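Local structure of esterase (Staphylococcus aureus subsp. aureus USA300_TCH1516, 3D7R) at residues F87-R92 with V130-Y135; L124-E129 with Q313-I318; L196-P201 with P257-F262. The protein probably hydrolyses ester bonds as an esterase-like enzyme of the alpha/beta hydrolase fold. All blocks are in the same frame, centred on the assembly; numbering follows the deposited sequence.

Overall arrangement
Interactions 1 and 3 sit in the same mixed sheet, with centres about 19 Å apart and nearest atoms about 10 Å apart. Interaction 1 is antiparallel, near the end that begins with strand 75-81; interaction 3 joins parallel strands near the other end. Interaction 2 lies about 14 Å from each, centre to centre, and touches both: helices 113-126 and 305-318 meet on one face of the sheet, spanning its middle. Along the chain interaction 1 closes before interaction 3 opens, interaction 3 is nested between the segments of interaction 2, and interactions 1 and 2 alternate. The last helix thus returns to the early part of the alpha/beta hydrolase core.

Interaction 1: F87-R92 with V130-Y135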
loop_
_atom_site.group_PDB
_atom_site.type_symbol
_atom_site.label_atom_id
_atom_site.label_comp_id
_atom_site.label_asym_id
_atom_site.label_seq_id
_atom_site.Cartn_x
_atom_site.Cartn_y
_atom_site.Cartn_z
ATOM N N PHE A 87 -1.404 6.165 13.932
ATOM C CA PHE A 87 -0.093 6.082 14.584
ATOM C C PHE A 87 0.904 6.958 13.837
ATOM O O PHE A 87 0.873 7.018 12.612
ATOM C CB PHE A 87 0.393 4.627 14.602
ATOM C CG PHE A 87 -0.496 3.726 15.401
ATOM C CD1 PHE A 87 -0.281 3.567 16.772
ATOM C CD2 PHE A 87 -1.572 3.058 14.790
ATOM C CE1 PHE A 87 -1.135 2.745 17.542
ATOM C CE2 PHE A 87 -2.411 2.226 15.542
ATOM C CZ PHE A 87 -2.202 2.079 16.914
ATOM N N ARG A 88 1.786 7.640 14.568
ATOM C CA ARG A 88 2.878 8.360 13.925
ATOM C C ARG A 88 4.197 7.869 14.485
ATOM O O ARG A 88 4.329 7.689 15.697
ATOM C CB ARG A 88 2.729 9.858 14.149
ATOM C CG ARG A 88 1.453 10.435 13.520
ATOM C CD ARG A 88 1.632 11.917 13.236
ATOM N NE ARG A 88 0.369 12.604 12.970
ATOM C CZ ARG A 88 0.289 13.871 12.589
ATOM N NH1 ARG A 88 1.400 14.569 12.401
ATOM N NH2 ARG A 88 -0.901 14.436 12.394
ATOM N N PHE A 89 5.152 7.640 13.594
ATOM C CA PHE A 89 6.496 7.269 13.971
ATOM C C PHE A 89 7.404 8.434 13.612
ATOM O O PHE A 89 7.339 8.953 12.487
ATOM C CB PHE A 89 7.011 6.069 13.167
ATOM C CG PHE A 89 6.142 4.831 13.236
ATOM C CD1 PHE A 89 6.585 3.697 13.909
ATOM C CD2 PHE A 89 4.910 4.790 12.576
ATOM C CE1 PHE A 89 5.795 2.543 13.964
ATOM C CE2 PHE A 89 4.117 3.657 12.602
ATOM C CZ PHE A 89 4.564 2.517 13.303
ATOM N N ASN A 90 8.279 8.817 14.540
ATOM C CA ASN A 90 9.332 9.751 14.186
ATOM C C ASN A 90 10.617 9.421 14.934
ATOM O O ASN A 90 10.595 8.742 15.970
ATOM C CB ASN A 90 8.893 11.229 14.323
ATOM C CG ASN A 90 8.274 11.544 15.666
ATOM O OD1 ASN A 90 8.893 11.351 16.714
ATOM N ND2 ASN A 90 7.054 12.063 15.640
ATOM N N PHE A 91 11.732 9.882 14.390
ATOM C CA PHE A 91 13.050 9.556 14.935
ATOM C C PHE A 91 13.868 10.851 15.046
ATOM O O PHE A 91 13.820 11.707 14.145
ATOM C CB PHE A 91 13.737 8.537 14.026
ATOM C CG PHE A 91 15.059 8.009 14.566
ATOM C CD1 PHE A 91 15.112 7.322 15.764
ATOM C CD2 PHE A 91 16.233 8.189 13.843
ATOM C CE1 PHE A 91 16.341 6.825 16.252
ATOM C CE2 PHE A 91 17.466 7.707 14.323
ATOM C CZ PHE A 91 17.510 7.027 15.525
ATOM N N ARG A 92 14.584 11.003 16.156
ATOM C CA ARG A 92 15.411 12.193 16.396
ATOM C C ARG A 92 14.652 13.515 16.203
ATOM O O ARG A 92 15.226 14.504 15.727
ATOM C CB ARG A 92 16.704 12.134 15.552
ATOM C CG ARG A 92 17.682 11.090 16.097
ATOM C CD ARG A 92 18.875 10.826 15.183
ATOM N NE ARG A 92 19.718 9.775 15.759
ATOM C CZ ARG A 92 20.728 9.190 15.127
ATOM N NH1 ARG A 92 21.036 9.547 13.889
ATOM N NH2 ARG A 92 21.426 8.242 15.738
ATOM N N VAL A 130 6.478 9.047 9.756
ATOM C CA VAL A 130 5.610 8.107 9.031
ATOM C C VAL A 130 4.251 8.054 9.720
ATOM O O VAL A 130 4.170 7.841 10.942
ATOM C CB VAL A 130 6.234 6.712 8.948
ATOM C CG1 VAL A 130 5.229 5.678 8.338
ATOM C CG2 VAL A 130 7.524 6.768 8.129
ATOM N N VAL A 131 3.198 8.263 8.938
ATOM C CA VAL A 131 1.837 8.341 9.482
ATOM C C VAL A 131 1.026 7.139 8.990
ATOM O O VAL A 131 0.850 6.934 7.773
ATOM C CB VAL A 131 1.144 9.676 9.102
ATOM C CG1 VAL A 131 -0.266 9.759 9.720
ATOM C CG2 VAL A 131 1.998 10.892 9.564
ATOM N N LEU A 132 0.550 6.358 9.953
ATOM C CA LEU A 132 -0.152 5.096 9.703
ATOM C C LEU A 132 -1.615 5.187 10.164
ATOM O O LEU A 132 -1.918 4.892 11.314
ATOM C CB LEU A 132 0.567 3.944 10.439
ATOM C CG LEU A 132 -0.031 2.523 10.382
ATOM C CD1 LEU A 132 -0.118 2.013 8.943
ATOM C CD2 LEU A 132 0.738 1.543 11.290
ATOM N N PRO A 133 -2.529 5.609 9.260
ATOM C CA PRO A 133 -3.980 5.547 9.539
ATOM C C PRO A 133 -4.564 4.126 9.464
ATOM O O PRO A 133 -4.300 3.391 8.510
ATOM C CB PRO A 133 -4.578 6.426 8.452
ATOM C CG PRO A 133 -3.601 6.291 7.273
ATOM C CD PRO A 133 -2.232 6.177 7.934
ATOM N N ILE A 134 -5.335 3.734 10.481
ATOM C CA ILE A 134 -6.027 2.448 10.441
ATOM C C ILE A 134 -7.397 2.716 9.784
ATOM O O ILE A 134 -8.392 2.918 10.467
ATOM C CB ILE A 134 -6.145 1.812 11.853
ATOM C CG1 ILE A 134 -4.779 1.773 12.563
ATOM C CG2 ILE A 134 -6.759 0.414 11.784
ATOM C CD1 ILE A 134 -3.617 1.104 11.759
ATOM N N TYR A 135 -7.396 2.773 8.447
ATOM C CA TYR A 135 -8.542 3.221 7.642
ATOM C C TYR A 135 -9.625 2.142 7.638
ATOM O O TYR A 135 -9.326 0.969 7.891
ATOM C CB TYR A 135 -8.075 3.555 6.209
ATOM C CG TYR A 135 -7.307 2.418 5.550
ATOM C CD1 TYR A 135 -7.984 1.330 4.975
ATOM C CD2 TYR A 135 -5.905 2.417 5.513
ATOM C CE1 TYR A 135 -7.290 0.290 4.391
ATOM C CE2 TYR A 135 -5.196 1.362 4.928
ATOM C CZ TYR A 135 -5.901 0.300 4.382
ATOM O OH TYR A 135 -5.234 -0.752 3.787
#
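Phe87 and Phe89 each exchange a pair of backbone hydrogen bonds with the facing strand, Phe87 with Leu132 and Phe89 with Val130. Leu132 N to Phe87 O, 2.8 Å, is almost straight at hydrogen (175°). Its return bond, from Phe87 N to Leu132 O at 3.0 Å, reaches the oxygen from well above the carbonyl plane. Val130 N meets Phe89 O in the carbonyl plane but bends more at hydrogen (144°). Between these hydrogen-bonded pairs sits the non-hydrogen-bonded pair Arg88 and Val131, where Arg88 CA comes 3.3 Å from Val130 O in a CA-H...O contact.

Residues 87-90 and 130-133 run antiparallel, at 164° between their directions. Their parent strands, 84-90 and 129-133, belong to the antiparallel part of the mixed sheet of an alpha/beta hydrolase fold, with strand 75-81 beyond them at the margin.

The apolar contacts divide between the two faces. On the face carrying the phenylalanines, the Phe89 ring turns its edge to Leu132, Phe89 CE2 standing 4.2 Å from Leu132 CB. Ile134 CG1 reaches the Phe87 ring in its plane, 3.8 Å from Phe87 CE2. Trp116 of helix 113-126 meets both rings, edge-to-face with Phe87. On the other face Arg88 lies alongside Val131, its CD 3.8 Å from Val131 CG2, and both touch Leu157 of helix 143-161.

As for charges, the extended Arg88 chain carries its guanidinium past Val131 to two salt bridges, NH1 with Glu129 and NH2 with Glu160. Its NE is buried here and has no partner in the model.

Interaction 2: L124-E129 with Q313-I318; sequences LSTLYE and QIAKSI. With DMS (dimethyl sulfoxide), chain F.
Ile318 lays its CD1 methyl over one face of the Tyr128 ring, 3.8 Å from the centroid, in a CH-pi contact. Its CG1 stands 3.7 Å from Tyr128 CZ, toward the phenol end, while CG2 approaches the ring at CE1. The two side chains come from opposite directions, and Ile318 CG1 is swung anti to the backbone N (chi1 -160°), which sends that branch across the ring. This is where the end of helix 113-126 meets helix 305-318, the last helix of the chain, packed on one face of the central sheet of the alpha/beta hydrolase fold.

One turn earlier in the second helix the packing is closer to the backbone. Ala315 CB presses on the main chain of helix 113-126, 3.7 Å from Ser125 O, a close approach consistent with the small alanine side chain: the CA atoms of Thr126 and Ala315 are 4.9 Å apart. Thr126 CG2 meets Ile314 CG2 at 4.1 Å and lies near Ala315 CA and Ile318 CG2.

What holds these groups in place lies just behind. Thr126 OG1 sits between its backbone N and carbonyl carbon (chi1 63°), where it accepts from Tyr128 N at 3.2 Å in an ST turn and also bonds to Ile122 O; the turn spans Leu127, which leaves the helix with positive phi. The Tyr128 hydroxyl bonds to Asp319. On the sheet side, Ile99 of strand 98-102 touches Thr126, Tyr128 and Ile318 together. Ser317 OG links helix 305-318 to Tyr197 OH on the sheet. At the far end, Gln313 NE2 donates to the oxygen of a dimethyl sulfoxide, probably from the crystallisation liquor, over 2.7 Å.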
loop_
_atom_site.group_PDB
_atom_site.type_symbol
_atom_site.label_atom_id
_atom_site.label_comp_id
_atom_site.label_asym_id
_atom_site.label_seq_id
_atom_site.Cartn_x
_atom_site.Cartn_y
_atom_site.Cartn_z
ATOM N N LEU A 124 13.465 5.544 10.395
ATOM C CA LEU A 124 14.858 5.715 10.769
ATOM C C LEU A 124 15.759 6.003 9.569
ATOM O O LEU A 124 16.750 6.735 9.709
ATOM C CB LEU A 124 15.360 4.492 11.551
ATOM C CG LEU A 124 15.221 4.567 13.086
ATOM C CD1 LEU A 124 13.774 4.651 13.543
ATOM C CD2 LEU A 124 15.913 3.358 13.726
ATOM N N SER A 125 15.420 5.445 8.396
ATOM C CA SER A 125 16.219 5.701 7.176
ATOM C C SER A 125 15.943 7.025 6.478
ATOM O O SER A 125 16.865 7.668 5.964
ATOM C CB SER A 125 16.058 4.555 6.167
ATOM O OG SER A 125 16.412 3.326 6.774
ATOM N N THR A 126 14.678 7.425 6.416
ATOM C CA THR A 126 14.300 8.636 5.690
ATOM C C THR A 126 14.316 9.883 6.576
ATOM O O THR A 126 14.486 11.007 6.078
ATOM C CB THR A 126 12.891 8.511 5.083
ATOM O OG1 THR A 126 11.938 8.375 6.141
ATOM C CG2 THR A 126 12.806 7.268 4.156
ATOM N N LEU A 127 14.123 9.681 7.881
ATOM C CA LEU A 127 13.885 10.782 8.819
ATOM C C LEU A 127 12.702 11.665 8.431
ATOM O O LEU A 127 12.698 12.861 8.716
ATOM C CB LEU A 127 15.161 11.617 9.032
ATOM C CG LEU A 127 16.349 10.810 9.548
ATOM C CD1 LEU A 127 17.561 11.718 9.735
ATOM C CD2 LEU A 127 15.969 10.102 10.860
ATOM N N TYR A 128 11.707 11.062 7.778
ATOM C CA TYR A 128 10.361 11.612 7.703
ATOM C C TYR A 128 9.540 11.046 8.865
ATOM O O TYR A 128 9.849 9.969 9.371
ATOM C CB TYR A 128 9.681 11.178 6.401
ATOM C CG TYR A 128 10.143 11.893 5.144
ATOM C CD1 TYR A 128 11.504 12.063 4.860
ATOM C CD2 TYR A 128 9.216 12.370 4.227
ATOM C CE1 TYR A 128 11.919 12.707 3.689
ATOM C CE2 TYR A 128 9.621 13.027 3.050
ATOM C CZ TYR A 128 10.965 13.190 2.797
ATOM O OH TYR A 128 11.361 13.834 1.647
ATOM N N GLU A 129 8.498 11.766 9.282
ATOM C CA GLU A 129 7.518 11.201 10.187
ATOM C C GLU A 129 6.559 10.322 9.386
ATOM O O GLU A 129 5.897 10.800 8.448
ATOM C CB GLU A 129 6.735 12.305 10.888
ATOM C CG GLU A 129 5.628 11.783 11.762
ATOM C CD GLU A 129 5.026 12.876 12.616
ATOM O OE1 GLU A 129 4.165 13.626 12.097
ATOM O OE2 GLU A 129 5.403 12.953 13.809
ATOM N N GLN A 313 17.082 2.505 -1.161
ATOM C CA GLN A 313 16.656 3.160 -2.401
ATOM C C GLN A 313 15.540 4.192 -2.178
ATOM O O GLN A 313 15.524 5.254 -2.820
ATOM C CB GLN A 313 16.224 2.124 -3.436
ATOM C CG GLN A 313 17.432 1.348 -4.018
ATOM C CD GLN A 313 17.036 0.090 -4.740
ATOM O OE1 GLN A 313 16.022 -0.542 -4.422
ATOM N NE2 GLN A 313 17.834 -0.285 -5.733
ATOM N N ILE A 314 14.593 3.859 -1.300
ATOM C CA ILE A 314 13.592 4.834 -0.844
ATOM C C ILE A 314 14.283 6.054 -0.226
ATOM O O ILE A 314 14.016 7.184 -0.643
ATOM C CB ILE A 314 12.587 4.202 0.143
ATOM C CG1 ILE A 314 11.757 3.122 -0.581
ATOM C CG2 ILE A 314 11.663 5.296 0.756
ATOM C CD1 ILE A 314 10.812 2.335 0.306
ATOM N N ALA A 315 15.200 5.825 0.721
ATOM C CA ALA A 315 15.921 6.904 1.410
ATOM C C ALA A 315 16.710 7.796 0.438
ATOM O O ALA A 315 16.664 9.021 0.528
ATOM C CB ALA A 315 16.865 6.328 2.470
ATOM N N LYS A 316 17.432 7.176 -0.488
ATOM C CA LYS A 316 18.206 7.923 -1.478
ATOM C C LYS A 316 17.309 8.725 -2.430
ATOM O O LYS A 316 17.640 9.852 -2.793
ATOM C CB LYS A 316 19.117 6.978 -2.265
ATOM C CG LYS A 316 20.189 7.686 -3.132
ATOM C CD LYS A 316 19.671 7.967 -4.546
ATOM C CE LYS A 316 20.516 9.029 -5.278
ATOM N NZ LYS A 316 19.668 9.818 -6.242
ATOM N N SER A 317 16.184 8.160 -2.843
ATOM C CA SER A 317 15.345 8.858 -3.825
ATOM C C SER A 317 14.384 9.893 -3.210
ATOM O O SER A 317 14.025 10.867 -3.870
ATOM C CB SER A 317 14.557 7.859 -4.658
ATOM O OG SER A 317 13.702 7.119 -3.818
ATOM N N ILE A 318 13.969 9.687 -1.963
ATOM C CA ILE A 318 12.906 10.515 -1.383
ATOM C C ILE A 318 13.272 12.003 -1.286
ATOM O O ILE A 318 12.395 12.864 -1.337
ATOM C CB ILE A 318 12.384 9.956 -0.031
ATOM C CG1 ILE A 318 10.983 10.528 0.271
ATOM C CG2 ILE A 318 13.414 10.194 1.110
ATOM C CD1 ILE A 318 10.220 9.765 1.361
HETATM S S DMS F . 16.699 -2.940 -8.544
HETATM O O DMS F . 17.956 -2.319 -7.458
HETATM C C1 DMS F . 17.308 -2.740 -10.238
HETATM C C2 DMS F . 16.751 -4.737 -8.413
#

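Interaction 3: L196-P201 with P257-F262; sequences LYLISP and PPVYMF
Tyr197 and Tyr260 form an offset stack, their planes 12° apart and their centroids separated by 4.7 Å. The overlap is displaced: Tyr260 CB rests over one face of the Tyr197 ring, 3.4 Å from Tyr197 CE1, while Tyr197 OH, itself bonded to Ser317 of helix 305-318, stands above the middle of the Tyr260 ring. Tyr260 OH bonds to Glu320. At the edge of Tyr197, in its plane, Phe262 brings CE2 to 3.9 Å from Tyr197 CD1; at the edge of Tyr260 lies the carbonyl oxygen of Leu196. These rings line one face of two adjacent parallel strands, 195-199 and 259-264, in the sheet of the alpha/beta hydrolase fold. Helix 305-318 packs on that face, and Phe262 also stacks on Tyr290 of the next strand.

Hydrogen bonds alternate between the strands. Leu196 N donates to Pro258 O, Leu196 O receives Tyr260 N, Leu198 N donates to Tyr260 O, and Leu198 O receives Phe262 N at 2.8 Å. CA-H...O contacts, such as Met261 CA to Leu198 O at 3.2 Å, accompany these bonds.

The opposite face is aliphatic and faces helix 270-282. Leu196 runs alongside Val259, Leu196 CD2 to Val259 CG2 at 4.0 Å, and Leu198 CD1 reaches across to the other Val259 methyl, CG1. Met261, present as selenomethionine, starts anti to its backbone nitrogen (chi1 -180°) and bends at chi3, with SE against Pro201 CG.

Past the strand end, Ser200 turns its OG to Glu267 and the amide of Asp298, while its own N-H closes the series on Phe262 O, Ser200 N lying 2.7 Å from that oxygen.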
loop_
_atom_site.group_PDB
_atom_site.type_symbol
_atom_site.label_atom_id
_atom_site.label_comp_id
_atom_site.label_asym_id
_atom_site.label_seq_id
_atom_site.Cartn_x
_atom_site.Cartn_y
_atom_site.Cartn_z
ATOM N N LEU A 196 5.116 10.010 -4.914
ATOM C CA LEU A 196 4.245 8.845 -4.657
ATOM C C LEU A 196 5.048 7.542 -4.733
ATOM O O LEU A 196 5.716 7.283 -5.748
ATOM C CB LEU A 196 3.078 8.789 -5.664
ATOM C CG LEU A 196 2.164 7.540 -5.623
ATOM C CD1 LEU A 196 1.510 7.397 -4.229
ATOM C CD2 LEU A 196 1.103 7.639 -6.734
ATOM N N TYR A 197 4.999 6.743 -3.662
ATOM C CA TYR A 197 5.772 5.483 -3.590
ATOM C C TYR A 197 4.815 4.306 -3.612
ATOM O O TYR A 197 3.840 4.289 -2.857
ATOM C CB TYR A 197 6.659 5.440 -2.329
ATOM C CG TYR A 197 7.942 6.211 -2.494
ATOM C CD1 TYR A 197 9.151 5.559 -2.774
ATOM C CD2 TYR A 197 7.945 7.609 -2.389
ATOM C CE1 TYR A 197 10.339 6.297 -2.962
ATOM C CE2 TYR A 197 9.123 8.352 -2.560
ATOM C CZ TYR A 197 10.308 7.683 -2.844
ATOM O OH TYR A 197 11.446 8.426 -3.033
ATOM N N LEU A 198 5.084 3.338 -4.490
ATOM C CA LEU A 198 4.229 2.160 -4.627
ATOM C C LEU A 198 5.058 0.912 -4.410
ATOM O O LEU A 198 6.039 0.686 -5.128
ATOM C CB LEU A 198 3.592 2.123 -6.023
ATOM C CG LEU A 198 2.786 3.347 -6.498
ATOM C CD1 LEU A 198 2.168 3.081 -7.890
ATOM C CD2 LEU A 198 1.685 3.712 -5.499
ATOM N N ILE A 199 4.691 0.106 -3.417
ATOM C CA ILE A 199 5.400 -1.152 -3.150
ATOM C C ILE A 199 4.493 -2.343 -3.509
ATOM O O ILE A 199 3.452 -2.566 -2.880
ATOM C CB ILE A 199 5.888 -1.264 -1.665
ATOM C CG1 ILE A 199 6.800 -0.088 -1.286
ATOM C CG2 ILE A 199 6.579 -2.631 -1.407
ATOM C CD1 ILE A 199 6.917 0.168 0.234
ATOM N N SER A 200 4.883 -3.106 -4.528
ATOM C CA SER A 200 4.061 -4.224 -4.997
ATOM C C SER A 200 2.571 -3.848 -5.119
ATOM O O SER A 200 1.709 -4.570 -4.574
ATOM C CB SER A 200 4.207 -5.434 -4.055
ATOM O OG SER A 200 5.496 -5.989 -4.148
ATOM N N PRO A 201 2.260 -2.743 -5.837
ATOM C CA PRO A 201 0.865 -2.299 -5.882
ATOM C C PRO A 201 0.028 -3.313 -6.652
ATOM O O PRO A 201 0.518 -3.883 -7.634
ATOM C CB PRO A 201 0.928 -0.973 -6.677
ATOM C CG PRO A 201 2.173 -1.052 -7.503
ATOM C CD PRO A 201 3.150 -1.888 -6.660
ATOM N N PRO A 257 2.390 13.352 -9.603
ATOM C CA PRO A 257 3.735 13.678 -9.115
ATOM C C PRO A 257 4.679 12.518 -9.468
ATOM O O PRO A 257 4.195 11.453 -9.901
ATOM C CB PRO A 257 3.534 13.763 -7.590
ATOM C CG PRO A 257 2.431 12.806 -7.319
ATOM C CD PRO A 257 1.483 12.973 -8.504
ATOM N N PRO A 258 6.011 12.713 -9.313
ATOM C CA PRO A 258 6.957 11.624 -9.571
ATOM C C PRO A 258 6.577 10.348 -8.811
ATOM O O PRO A 258 6.252 10.420 -7.626
ATOM C CB PRO A 258 8.287 12.176 -9.034
ATOM C CG PRO A 258 8.157 13.661 -9.210
ATOM C CD PRO A 258 6.701 13.964 -8.925
ATOM N N VAL A 259 6.624 9.211 -9.500
ATOM C CA VAL A 259 6.249 7.897 -8.915
ATOM C C VAL A 259 7.483 6.993 -8.821
ATOM O O VAL A 259 8.328 6.978 -9.742
ATOM C CB VAL A 259 5.074 7.209 -9.711
ATOM C CG1 VAL A 259 4.715 5.809 -9.122
ATOM C CG2 VAL A 259 3.807 8.082 -9.715
ATOM N N TYR A 260 7.608 6.287 -7.693
ATOM C CA TYR A 260 8.736 5.395 -7.426
ATOM C C TYR A 260 8.105 4.098 -7.063
ATOM O O TYR A 260 7.324 4.046 -6.122
ATOM C CB TYR A 260 9.576 5.915 -6.247
ATOM C CG TYR A 260 10.093 7.307 -6.515
ATOM C CD1 TYR A 260 11.405 7.497 -6.937
ATOM C CD2 TYR A 260 9.252 8.428 -6.413
ATOM C CE1 TYR A 260 11.889 8.776 -7.236
ATOM C CE2 TYR A 260 9.739 9.722 -6.699
ATOM C CZ TYR A 260 11.057 9.871 -7.111
ATOM O OH TYR A 260 11.573 11.119 -7.407
HETATM N N MSE A 261 8.386 3.055 -7.828
HETATM C CA MSE A 261 7.683 1.781 -7.642
HETATM C C MSE A 261 8.679 0.670 -7.385
HETATM O O MSE A 261 9.766 0.637 -8.008
HETATM C CB MSE A 261 6.823 1.460 -8.880
HETATM C CG MSE A 261 6.035 0.150 -8.789
HETATM SE SE MSE A 261 4.707 0.089 -10.196
HETATM C CE MSE A 261 5.866 0.030 -11.774
ATOM N N PHE A 262 8.306 -0.230 -6.483
ATOM C CA PHE A 262 9.125 -1.377 -6.100
ATOM C C PHE A 262 8.289 -2.632 -6.273
ATOM O O PHE A 262 7.118 -2.662 -5.894
ATOM C CB PHE A 262 9.581 -1.267 -4.627
ATOM C CG PHE A 262 10.487 -0.114 -4.378
ATOM C CD1 PHE A 262 11.864 -0.304 -4.347
ATOM C CD2 PHE A 262 9.971 1.187 -4.239
ATOM C CE1 PHE A 262 12.731 0.776 -4.159
ATOM C CE2 PHE A 262 10.818 2.272 -4.041
ATOM C CZ PHE A 262 12.207 2.067 -4.013
#